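Local coordinates for DnaD-like replication protein (Streptococcus mutans UA159, PDB 2ZC2), which probably takes part in DNA replication as a DnaB/DnaD-family protein, represented here by its zinc-binding, all-helical replication-initiation and membrane-attachment domain, at residues A[16-20]-A[21-25]; A[42-45]-A[46-50]. All coordinates share one frame; numbering follows the deposited sequence.

Contact 1. Residues A[16-20]-A[21-25]. With ZN (zinc ion), chain C.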
ATOM      1  N   ARG A  16      -6.976  -2.687  12.945  1.00 29.77           N
ATOM      2  CA  ARG A  16      -6.039  -2.406  14.024  1.00 30.91           C
ATOM      3  C   ARG A  16      -5.278  -1.177  13.635  1.00 31.63           C
ATOM      4  O   ARG A  16      -5.255  -0.797  12.466  1.00 31.14           O
ATOM      5  CB  ARG A  16      -5.053  -3.579  14.237  1.00 32.05           C
ATOM      6  CG  ARG A  16      -4.089  -3.825  13.037  1.00 30.10           C
ATOM      7  CD  ARG A  16      -3.240  -5.104  13.226  1.00 29.11           C
ATOM      8  NE  ARG A  16      -2.289  -5.348  12.130  1.00 27.96           N
ATOM      9  CZ  ARG A  16      -1.266  -4.531  11.845  1.00 26.43           C
ATOM     10  NH1 ARG A  16      -1.069  -3.422  12.560  1.00 22.04           N
ATOM     11  NH2 ARG A  16      -0.428  -4.824  10.870  1.00 25.86           N
HETATM   12  N   MSE A  17      -4.629  -0.561  14.614  1.00 32.77           N
HETATM   13  CA  MSE A  17      -3.816   0.610  14.357  0.50 34.45           C
HETATM   14  C   MSE A  17      -2.507   0.203  13.700  1.00 31.87           C
HETATM   15  O   MSE A  17      -1.996  -0.882  13.965  1.00 31.58           O
HETATM   16  CB  MSE A  17      -3.511   1.341  15.665  0.50 34.30           C
HETATM   17  CG  MSE A  17      -4.658   2.173  16.186  0.50 36.82           C
HETATM   18 SE   MSE A  17      -4.247   2.975  17.908  0.50 44.55          SE
HETATM   19  CE  MSE A  17      -2.375   3.524  17.619  0.50 35.35           C
ATOM     20  N   LEU A  18      -1.957   1.069  12.857  1.00 29.08           N
ATOM     21  CA  LEU A  18      -0.622   0.799  12.373  1.00 27.69           C
ATOM     22  C   LEU A  18       0.390   1.032  13.490  1.00 27.75           C
ATOM     23  O   LEU A  18       0.260   1.975  14.264  1.00 27.54           O
ATOM     24  CB  LEU A  18      -0.282   1.655  11.155  1.00 26.04           C
ATOM     25  CG  LEU A  18      -1.251   1.445   9.972  1.00 23.62           C
ATOM     26  CD1 LEU A  18      -0.732   2.098   8.718  1.00 20.52           C
ATOM     27  CD2 LEU A  18      -1.551  -0.069   9.768  1.00 21.67           C
ATOM     28  N   SER A  19       1.395   0.169  13.545  1.00 26.17           N
ATOM     29  CA  SER A  19       2.547   0.359  14.410  1.00 24.52           C
ATOM     30  C   SER A  19       3.394   1.572  13.915  1.00 24.39           C
ATOM     31  O   SER A  19       3.334   1.932  12.726  1.00 23.75           O
ATOM     32  CB  SER A  19       3.377  -0.923  14.300  1.00 21.92           C
ATOM     33  OG  SER A  19       4.289  -0.748  13.202  1.00 18.48           O
ATOM     34  N   PRO A  20       4.252   2.179  14.803  1.00 25.15           N
ATOM     35  CA  PRO A  20       5.216   3.182  14.323  1.00 24.68           C
ATOM     36  C   PRO A  20       6.030   2.759  13.132  1.00 23.94           C
ATOM     37  O   PRO A  20       6.275   3.592  12.219  1.00 24.36           O
ATOM     38  CB  PRO A  20       6.123   3.394  15.530  1.00 25.62           C
ATOM     39  CG  PRO A  20       5.174   3.178  16.679  1.00 26.55           C
ATOM     40  CD  PRO A  20       4.314   2.037  16.270  1.00 24.62           C
ATOM     41  N   PHE A  21       6.493   1.486  13.129  1.00 22.53           N
ATOM     42  CA  PHE A  21       7.273   0.980  12.041  1.00 19.45           C
ATOM     43  C   PHE A  21       6.479   0.940  10.720  1.00 19.30           C
ATOM     44  O   PHE A  21       6.987   1.284   9.640  1.00 19.44           O
ATOM     45  CB  PHE A  21       7.913  -0.379  12.384  1.00 21.94           C
ATOM     46  CG  PHE A  21       9.071  -0.295  13.402  1.00 19.87           C
ATOM     47  CD1 PHE A  21      10.331   0.185  13.019  1.00 26.72           C
ATOM     48  CD2 PHE A  21       8.885  -0.695  14.719  1.00 23.94           C
ATOM     49  CE1 PHE A  21      11.426   0.274  13.953  1.00 25.01           C
ATOM     50  CE2 PHE A  21       9.942  -0.643  15.661  1.00 24.06           C
ATOM     51  CZ  PHE A  21      11.220  -0.158  15.280  1.00 25.11           C
ATOM     52  N   GLU A  22       5.227   0.531  10.791  1.00 19.59           N
ATOM     53  CA  GLU A  22       4.355   0.496   9.583  1.00 19.37           C
ATOM     54  C   GLU A  22       4.040   1.920   9.141  1.00 20.16           C
ATOM     55  O   GLU A  22       4.117   2.228   7.945  1.00 21.60           O
ATOM     56  CB  GLU A  22       3.069  -0.285   9.889  1.00 18.35           C
ATOM     57  CG  GLU A  22       3.373  -1.778  10.189  1.00 18.74           C
ATOM     58  CD  GLU A  22       2.192  -2.537  10.675  1.00 23.52           C
ATOM     59  OE1 GLU A  22       1.292  -1.900  11.218  1.00 20.65           O
ATOM     60  OE2 GLU A  22       2.150  -3.779  10.488  1.00 25.39           O
ATOM     61  N   LEU A  23       3.715   2.811  10.095  1.00 21.06           N
ATOM     62  CA  LEU A  23       3.484   4.221   9.758  1.00 22.14           C
ATOM     63  C   LEU A  23       4.674   4.774   9.040  1.00 22.37           C
ATOM     64  O   LEU A  23       4.517   5.387   8.008  1.00 21.48           O
ATOM     65  CB  LEU A  23       3.150   5.075  11.006  1.00 22.68           C
ATOM     66  CG  LEU A  23       1.700   4.937  11.450  1.00 24.57           C
ATOM     67  CD1 LEU A  23       1.518   5.284  12.933  1.00 27.57           C
ATOM     68  CD2 LEU A  23       0.808   5.795  10.584  1.00 24.89           C
ATOM     69  N   GLU A  24       5.880   4.480   9.560  1.00 22.74           N
ATOM     70  CA  GLU A  24       7.131   4.957   8.968  1.00 24.10           C
ATOM     71  C   GLU A  24       7.410   4.316   7.616  1.00 23.01           C
ATOM     72  O   GLU A  24       7.873   4.946   6.663  1.00 23.18           O
ATOM     73  CB  GLU A  24       8.301   4.700   9.957  1.00 25.56           C
ATOM     74  CG  GLU A  24       9.582   4.124   9.257  1.00 33.62           C
ATOM     75  CD  GLU A  24      10.187   2.848   9.958  1.00 40.64           C
ATOM     76  OE1 GLU A  24       9.840   1.671   9.566  1.00 37.66           O
ATOM     77  OE2 GLU A  24      11.017   3.062  10.900  1.00 41.62           O
ATOM     78  N   ASP A  25       7.105   3.028   7.503  1.00 23.18           N
ATOM     79  CA  ASP A  25       7.232   2.340   6.215  1.00 22.71           C
ATOM     80  C   ASP A  25       6.373   2.958   5.151  1.00 22.03           C
ATOM     81  O   ASP A  25       6.820   3.150   4.021  1.00 21.58           O
ATOM     82  CB  ASP A  25       6.820   0.875   6.354  1.00 22.92           C
ATOM     83  CG  ASP A  25       8.005  -0.048   6.576  1.00 23.76           C
ATOM     84  OD1 ASP A  25       9.185   0.370   6.502  1.00 17.19           O
ATOM     85  OD2 ASP A  25       7.730  -1.238   6.791  1.00 25.81           O
TER
HETATM   86 ZN    ZN C 501       9.425  -2.261   7.262  1.00 30.20          ZN

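Contact 2. Residues A[42-45]-A[46-50]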
ATOM      1  N   SER A  42      -4.403   0.984  -4.026  1.00 13.49           N
ATOM      2  CA  SER A  42      -4.851  -0.133  -4.866  1.00 14.69           C
ATOM      3  C   SER A  42      -4.180  -1.489  -4.570  1.00 12.62           C
ATOM      4  O   SER A  42      -4.775  -2.529  -4.844  1.00 10.73           O
ATOM      5  CB  SER A  42      -4.782   0.192  -6.312  1.00 13.18           C
ATOM      6  OG  SER A  42      -3.470   0.248  -6.684  1.00 25.61           O
ATOM      7  N   ALA A  43      -3.010  -1.470  -3.916  1.00 12.80           N
ATOM      8  CA  ALA A  43      -2.424  -2.723  -3.374  1.00 12.05           C
ATOM      9  C   ALA A  43      -3.252  -3.215  -2.216  1.00 12.90           C
ATOM     10  O   ALA A  43      -3.517  -4.416  -2.099  1.00 13.55           O
ATOM     11  CB  ALA A  43      -0.984  -2.529  -3.023  1.00 12.02           C
ATOM     12  N   LEU A  44      -3.702  -2.284  -1.365  1.00 11.74           N
ATOM     13  CA  LEU A  44      -4.557  -2.598  -0.272  1.00 11.30           C
ATOM     14  C   LEU A  44      -5.901  -3.174  -0.836  1.00 12.66           C
ATOM     15  O   LEU A  44      -6.382  -4.189  -0.355  1.00 12.36           O
ATOM     16  CB  LEU A  44      -4.878  -1.332   0.549  1.00 11.68           C
ATOM     17  CG  LEU A  44      -5.927  -1.508   1.674  1.00  9.66           C
ATOM     18  CD1 LEU A  44      -5.387  -2.496   2.716  1.00 10.69           C
ATOM     19  CD2 LEU A  44      -6.135  -0.194   2.392  1.00  8.89           C
ATOM     20  N   ARG A  45      -6.500  -2.476  -1.791  1.00 13.36           N
ATOM     21  CA  ARG A  45      -7.716  -2.959  -2.472  1.00 15.17           C
ATOM     22  C   ARG A  45      -7.558  -4.385  -2.921  1.00 13.46           C
ATOM     23  O   ARG A  45      -8.437  -5.190  -2.712  1.00 14.01           O
ATOM     24  CB  ARG A  45      -8.054  -2.106  -3.712  1.00 14.29           C
ATOM     25  CG  ARG A  45      -9.454  -2.481  -4.365  1.00 15.42           C
ATOM     26  CD  ARG A  45      -9.849  -1.523  -5.519  1.00 20.22           C
ATOM     27  NE  ARG A  45      -9.332  -2.090  -6.761  1.00 36.28           N
ATOM     28  CZ  ARG A  45     -10.046  -2.363  -7.860  1.00 41.58           C
ATOM     29  NH1 ARG A  45     -11.355  -2.077  -7.942  1.00 42.40           N
ATOM     30  NH2 ARG A  45      -9.426  -2.899  -8.911  1.00 41.84           N
ATOM     31  N   GLU A  46      -6.468  -4.660  -3.631  1.00 14.57           N
ATOM     32  CA  GLU A  46      -6.224  -5.994  -4.201  1.00 15.99           C
ATOM     33  C   GLU A  46      -6.065  -7.071  -3.089  1.00 15.79           C
ATOM     34  O   GLU A  46      -6.584  -8.187  -3.182  1.00 15.56           O
ATOM     35  CB  GLU A  46      -5.026  -5.932  -5.134  1.00 15.11           C
ATOM     36  CG  GLU A  46      -4.692  -7.231  -5.736  1.00 24.43           C
ATOM     37  CD  GLU A  46      -5.881  -7.785  -6.513  1.00 34.70           C
ATOM     38  OE1 GLU A  46      -6.458  -7.033  -7.369  1.00 31.80           O
ATOM     39  OE2 GLU A  46      -6.229  -8.969  -6.219  1.00 37.90           O
ATOM     40  N   ALA A  47      -5.422  -6.702  -1.986  1.00 14.36           N
ATOM     41  CA  ALA A  47      -5.295  -7.625  -0.862  1.00 13.99           C
ATOM     42  C   ALA A  47      -6.728  -7.923  -0.285  1.00 13.19           C
ATOM     43  O   ALA A  47      -7.083  -9.039   0.028  1.00 14.34           O
ATOM     44  CB  ALA A  47      -4.434  -6.982   0.229  1.00 12.09           C
ATOM     45  N   VAL A  48      -7.510  -6.888  -0.085  1.00 13.15           N
ATOM     46  CA  VAL A  48      -8.900  -7.060   0.303  1.00 13.99           C
ATOM     47  C   VAL A  48      -9.649  -8.006  -0.658  1.00 13.64           C
ATOM     48  O   VAL A  48     -10.386  -8.873  -0.200  1.00 13.43           O
ATOM     49  CB  VAL A  48      -9.634  -5.704   0.418  1.00 14.49           C
ATOM     50  CG1 VAL A  48     -11.151  -5.902   0.733  1.00 12.93           C
ATOM     51  CG2 VAL A  48      -9.017  -4.822   1.521  1.00 13.87           C
ATOM     52  N   PHE A  49      -9.531  -7.764  -1.963  1.00 11.95           N
ATOM     53  CA  PHE A  49     -10.320  -8.512  -2.973  1.00 13.37           C
ATOM     54  C   PHE A  49      -9.897  -9.969  -2.952  1.00 14.19           C
ATOM     55  O   PHE A  49     -10.656 -10.874  -3.386  1.00 14.73           O
ATOM     56  CB  PHE A  49     -10.112  -7.945  -4.390  1.00 11.66           C
ATOM     57  CG  PHE A  49     -10.916  -6.688  -4.690  1.00 13.47           C
ATOM     58  CD1 PHE A  49     -11.669  -6.068  -3.711  1.00 16.77           C
ATOM     59  CD2 PHE A  49     -10.871  -6.131  -5.953  1.00 15.21           C
ATOM     60  CE1 PHE A  49     -12.398  -4.902  -3.987  1.00 14.30           C
ATOM     61  CE2 PHE A  49     -11.612  -4.998  -6.228  1.00 18.94           C
ATOM     62  CZ  PHE A  49     -12.360  -4.381  -5.220  1.00 13.50           C
ATOM     63  N   ASN A  50      -8.664 -10.210  -2.495  1.00 15.74           N
ATOM     64  CA  ASN A  50      -8.151 -11.588  -2.384  1.00 17.98           C
ATOM     65  C   ASN A  50      -8.460 -12.270  -1.058  1.00 18.14           C
ATOM     66  O   ASN A  50      -8.241 -13.444  -0.915  1.00 19.09           O
ATOM     67  CB  ASN A  50      -6.654 -11.607  -2.661  1.00 18.49           C
ATOM     68  CG  ASN A  50      -6.359 -11.892  -4.112  1.00 27.33           C
ATOM     69  OD1 ASN A  50      -7.126 -12.635  -4.783  1.00 37.53           O
ATOM     70  ND2 ASN A  50      -5.267 -11.332  -4.626  1.00 33.53           N
TER

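Contact 1. Residues A[16-20]-A[21-25]
The guanidinium of Arg16 meets the carboxylate of Glu22 edge to edge, the two planes only 27° apart. Arg16 grips it end-on with two nitrogens: NH2 lies 2.8 Å from Glu22 OE2 and NH1 3.1 Å from Glu22 OE1, both close to the guanidinium plane and each received on a syn lone pair. This bidentate salt bridge holds the two flat groups against rotation. Arg16 reaches it with its chain extended from CG to NE, its last torsion then turning the guanidinium toward the helix. OE1 has a second donor, since Ser19 N approaches Glu22 OE1 from above the carboxylate plane at 3.1 Å. Glu22 can lie back over the preceding turn because its CG stands beside its own backbone N (chi1 -65°) and the chain runs straight on from there. In return, Ser19 OG accepts from Glu22 N at 2.9 Å with an N-H...O angle of 166°, while Ser19 O receives Leu23 N in the first full helical turn. Pro20 O takes Glu24 N in the same way. On another side of the turn, Leu18 CB packs against Leu23 CG at 3.8 Å; beyond this pair, Leu18 touches Phe10 and Leu23 touches Val7, both on helix 5-14. Trp55 of helix 55-67 lies against Arg16, Glu22 and Asp25. One turn after Phe21, Asp25 binds zinc, its OD2 2.0 Å from the metal and its OD1 at a longer 2.7 Å. The reciprocal bonds of Ser19 and Glu22 define a capping box, with Ser19 as N-cap of helix 20-32 and Arg16 clamping the carboxylate that closes it.

Contact 2. Residues A[42-45]-A[46-50]
Glu46 N donates to Ser42 O at 3.0 Å, one of four consecutive i to i+4 bonds that mark this piece of helix 37-50 as a regular alpha-helix. The CB of Glu46 also rests near Ser42 O, but its side chain bends at chi2 and its carboxylate leads off from the preceding turn. Ala47 follows, its N bonded to Ala43 O; its small CB sits over the carbonyls of Ala43 and Leu44 and, on the side facing the protein interior, touches Ile58 of helix 55-67. At Val48 the backbone bond to Leu44 O is nearly straight. CG2 of Val48 lies beside its own backbone N, which brings it within 3.3 Å of Leu44 O; the side chains themselves meet more loosely, Leu44 CD1 being 4.5 Å from Val48 CG2. Both residues also touch Glu13 of helix 5-14, and Leu44 reaches Asp9 and Phe10 there. Phe49 N completes the series by donating to Arg45 O. On this exposed side of the helix the aromatic ring meets the aliphatic part of Arg45 in a CH-pi contact, with Arg45 CG 3.8 Å from the centroid of the Phe49 ring and 20° off its normal. The Arg45 chain then kinks at chi3 (91°), carrying the guanidinium past the rim of the ring. The two planes are 54° apart, far from a flat stack, and Phe49 CE2 lies over one guanidinium face, 3.4 Å from Arg45 NH1.

Contact 1 comes first along the chain, at the loop leading into helix 20-32, and contact 2 follows in the later part of the next helix, 37-50. Their centres are 18 Å apart and their nearest atoms about 8 Å, so they do not touch. Both instead lie against the same two elements, helices 5-14 and 55-67; Phe10 meets Leu18 of contact 1 and Leu44 of contact 2. The first is a surface site where a helix starts, the second a partly buried helical stretch. Together they show successive helices of this compact, all-helical domain gathered around shared partners, with zinc bound directly within contact 1.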